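Local coordinates for protein tryptase inhibitor (Rhipicephalus appendiculatus, PDB 2UUY) that is a Kunitz-like domain cut from a longer tick protein and probably inhibits serine proteases such as tryptase, at residues R21-C29 against G44-A52. Sequence-based numbering, arbitrary orientation.
Sequences RYYCMGNCC and GECARNCPA. Unlike the reference sequence in segment 44-52: Ala52 (reference Gly).
Cys46 SG sits over one face of the peptide plane joining Tyr23 to Cys24, 3.4 Å from Cys24 N, while the flat guanidinium of Arg48 stays within its own segment: Asn49 ND2 lies above one face, and the Glu45 carboxylate meets the edge side-on, NE to OE2 and NH2 to OE1. Consistent with a Kunitz-like fold, a beta hairpin (19-25 and 28-34, type II' turn) meets helix 43-47 and the C-terminal tail through two disulfides and no direct hydrogen bond. Cys29-Cys46, left-handed (chi3 -92°), matches the classic strand-to-helix bridge; Cys24-Cys50, right-handed (chi3 74°), departs from the classic pairing. Cys46 holds SG anti to the backbone N (chi1 -175°), which carries the sulfur up to the strands; its CB packs 3.8 Å from Tyr22 CB, with Met43 beside Tyr22 and Cys29. The two bridges touch, Cys29 SG lying 3.6 Å from Cys50 CB. Asn49 ND2 donates to Glu45 O (2.8 Å), tying the side chain at the 47-50 turn back onto the preceding backbone. In the tail, Pro51, after a cis peptide, lays CB 3.4 Å from Gly26 O of the hairpin turn. Gly26 O accepts from a water (2.7 Å), which in turn accepts from Ala52 N (3.0 Å).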
loop_
_atom_site.group_PDB
_atom_site.type_symbol
_atom_site.label_atom_id
_atom_site.label_comp_id
_atom_site.label_asym_id
_atom_site.label_seq_id
_atom_site.Cartn_x
_atom_site.Cartn_y
_atom_site.Cartn_z
ATOM N N ARG B 21 -11.533 3.114 -10.437
ATOM C CA ARG B 21 -12.477 2.275 -11.196
ATOM C C ARG B 21 -13.735 3.055 -11.472
ATOM O O ARG B 21 -14.129 3.916 -10.709
ATOM C CB ARG B 21 -12.863 1.034 -10.394
ATOM C CG ARG B 21 -11.717 0.239 -9.863
ATOM C CD ARG B 21 -10.873 -0.336 -10.928
ATOM N NE ARG B 21 -11.604 -1.317 -11.711
ATOM C CZ ARG B 21 -11.086 -2.004 -12.704
ATOM N NH1 ARG B 21 -9.847 -1.777 -13.080
ATOM N NH2 ARG B 21 -11.827 -2.904 -13.341
ATOM N N TYR B 22 -14.406 2.719 -12.568
ATOM C CA TYR B 22 -15.658 3.355 -12.942
ATOM C C TYR B 22 -16.763 2.325 -12.848
ATOM O O TYR B 22 -16.666 1.266 -13.434
ATOM C CB TYR B 22 -15.542 3.924 -14.367
ATOM C CG TYR B 22 -14.433 4.943 -14.491
ATOM C CD1 TYR B 22 -14.646 6.257 -14.147
ATOM C CD2 TYR B 22 -13.166 4.567 -14.894
ATOM C CE1 TYR B 22 -13.621 7.193 -14.222
ATOM C CE2 TYR B 22 -12.169 5.493 -15.002
ATOM C CZ TYR B 22 -12.401 6.799 -14.630
ATOM O OH TYR B 22 -11.336 7.705 -14.698
ATOM N N TYR B 23 -17.798 2.643 -12.070
ATOM C CA TYR B 23 -18.927 1.744 -11.861
ATOM C C TYR B 23 -20.210 2.428 -12.296
ATOM O O TYR B 23 -20.434 3.609 -12.045
ATOM C CB TYR B 23 -19.066 1.400 -10.380
ATOM C CG TYR B 23 -18.107 0.412 -9.790
ATOM C CD1 TYR B 23 -18.512 -0.873 -9.540
ATOM C CD2 TYR B 23 -16.838 0.796 -9.372
ATOM C CE1 TYR B 23 -17.694 -1.775 -8.916
ATOM C CE2 TYR B 23 -16.006 -0.104 -8.730
ATOM C CZ TYR B 23 -16.428 -1.374 -8.516
ATOM O OH TYR B 23 -15.591 -2.240 -7.842
ATOM N N CYS B 24 -21.071 1.649 -12.909
ATOM C CA CYS B 24 -22.390 2.121 -13.264
ATOM C C CYS B 24 -23.297 2.176 -12.057
ATOM O O CYS B 24 -23.572 1.125 -11.433
ATOM C CB CYS B 24 -22.983 1.159 -14.289
ATOM S SG CYS B 24 -24.646 1.621 -14.813
ATOM N N MET B 25 -23.727 3.384 -11.712
ATOM C CA MET B 25 -24.604 3.627 -10.574
ATOM C C MET B 25 -25.924 4.153 -11.116
ATOM O O MET B 25 -26.106 5.346 -11.278
ATOM C CB MET B 25 -23.980 4.651 -9.613
ATOM C CG MET B 25 -22.563 4.342 -9.138
ATOM S SD MET B 25 -22.283 2.694 -8.454
ATOM C CE MET B 25 -23.757 2.338 -7.535
ATOM N N GLY B 26 -26.834 3.255 -11.441
ATOM C CA GLY B 26 -28.127 3.641 -12.002
ATOM C C GLY B 26 -27.972 4.059 -13.454
ATOM O O GLY B 26 -27.716 3.223 -14.317
ATOM N N ASN B 27 -28.060 5.348 -13.710
ATOM C CA ASN B 27 -28.045 5.881 -15.066
ATOM C C ASN B 27 -26.677 6.200 -15.590
ATOM O O ASN B 27 -26.520 6.374 -16.794
ATOM C CB ASN B 27 -28.825 7.179 -15.117
ATOM C CG ASN B 27 -30.296 6.995 -14.978
ATOM O OD1 ASN B 27 -30.821 5.899 -15.043
ATOM N ND2 ASN B 27 -30.984 8.110 -14.818
ATOM N N CYS B 28 -25.694 6.340 -14.705
ATOM C CA CYS B 28 -24.400 6.899 -15.058
ATOM C C CYS B 28 -23.259 6.261 -14.304
ATOM O O CYS B 28 -23.467 5.664 -13.243
ATOM C CB CYS B 28 -24.395 8.411 -14.775
ATOM S SG CYS B 28 -24.898 8.921 -13.048
ATOM N N CYS B 29 -22.066 6.354 -14.887
ATOM C CA CYS B 29 -20.866 5.834 -14.291
ATOM C C CYS B 29 -20.211 6.876 -13.414
ATOM O O CYS B 29 -20.147 8.054 -13.746
ATOM C CB CYS B 29 -19.900 5.360 -15.377
ATOM S SG CYS B 29 -20.507 3.870 -16.209
ATOM N N GLY B 44 -15.141 5.042 -20.562
ATOM C CA GLY B 44 -15.966 4.788 -21.733
ATOM C C GLY B 44 -16.470 3.375 -21.795
ATOM O O GLY B 44 -17.551 3.116 -22.337
ATOM N N GLU B 45 -15.709 2.429 -21.250
ATOM C CA GLU B 45 -16.163 1.051 -21.213
ATOM C C GLU B 45 -17.300 0.917 -20.196
ATOM O O GLU B 45 -18.241 0.165 -20.435
ATOM C CB GLU B 45 -15.002 0.101 -20.928
ATOM C CG GLU B 45 -13.999 0.089 -22.066
ATOM C CD GLU B 45 -14.617 -0.421 -23.361
ATOM O OE1 GLU B 45 -14.827 -1.650 -23.492
ATOM O OE2 GLU B 45 -14.963 0.422 -24.217
ATOM N N CYS B 46 -17.221 1.602 -19.053
ATOM C CA CYS B 46 -18.350 1.634 -18.136
ATOM C C CYS B 46 -19.565 2.265 -18.802
ATOM O O CYS B 46 -20.667 1.723 -18.739
ATOM C CB CYS B 46 -17.946 2.416 -16.878
ATOM S SG CYS B 46 -19.214 2.409 -15.600
ATOM N N ALA B 47 -19.360 3.416 -19.438
ATOM C CA ALA B 47 -20.494 4.183 -19.943
ATOM C C ALA B 47 -21.313 3.426 -20.984
ATOM O O ALA B 47 -22.546 3.458 -20.955
ATOM C CB ALA B 47 -20.017 5.518 -20.507
ATOM N N ARG B 48 -20.650 2.668 -21.838
ATOM C CA ARG B 48 -21.391 1.937 -22.850
ATOM C C ARG B 48 -22.121 0.738 -22.267
ATOM O O ARG B 48 -22.983 0.166 -22.928
ATOM C CB ARG B 48 -20.509 1.558 -24.007
ATOM C CG ARG B 48 -19.523 0.490 -23.742
ATOM C CD ARG B 48 -18.650 0.336 -24.979
ATOM N NE ARG B 48 -17.698 -0.758 -24.847
ATOM C CZ ARG B 48 -17.972 -2.013 -25.143
ATOM N NH1 ARG B 48 -19.178 -2.376 -25.571
ATOM N NH2 ARG B 48 -17.026 -2.918 -24.977
ATOM N N ASN B 49 -21.821 0.411 -21.005
ATOM C CA ASN B 49 -22.451 -0.653 -20.246
ATOM C C ASN B 49 -23.336 -0.124 -19.130
ATOM O O ASN B 49 -23.566 -0.825 -18.140
ATOM C CB ASN B 49 -21.351 -1.588 -19.686
ATOM C CG ASN B 49 -20.780 -2.490 -20.758
ATOM O OD1 ASN B 49 -21.488 -3.388 -21.267
ATOM N ND2 ASN B 49 -19.532 -2.259 -21.149
ATOM N N CYS B 50 -23.856 1.101 -19.261
ATOM C CA CYS B 50 -24.590 1.751 -18.181
ATOM C C CYS B 50 -25.762 2.504 -18.797
ATOM O O CYS B 50 -25.546 3.333 -19.677
ATOM C CB CYS B 50 -23.672 2.705 -17.423
ATOM S SG CYS B 50 -24.381 3.331 -15.912
ATOM N N PRO B 51 -27.001 2.259 -18.325
ATOM C CA PRO B 51 -27.403 1.364 -17.262
ATOM C C PRO B 51 -27.186 -0.074 -17.590
ATOM O O PRO B 51 -26.894 -0.494 -18.740
ATOM C CB PRO B 51 -28.915 1.680 -17.072
ATOM C CG PRO B 51 -29.333 2.310 -18.276
ATOM C CD PRO B 51 -28.157 2.978 -18.887
ATOM N N ALA B 52 -27.262 -0.856 -16.518
ATOM C CA ALA B 52 -27.414 -2.277 -16.654
ATOM C C ALA B 52 -28.067 -2.872 -15.403
ATOM O O ALA B 52 -28.718 -2.153 -14.612
ATOM C CB ALA B 52 -26.071 -2.901 -16.963
HETATM O O HOH W 1 -27.859 0.588 -13.973
HETATM O O HOH W 2 -26.428 6.117 -19.256
#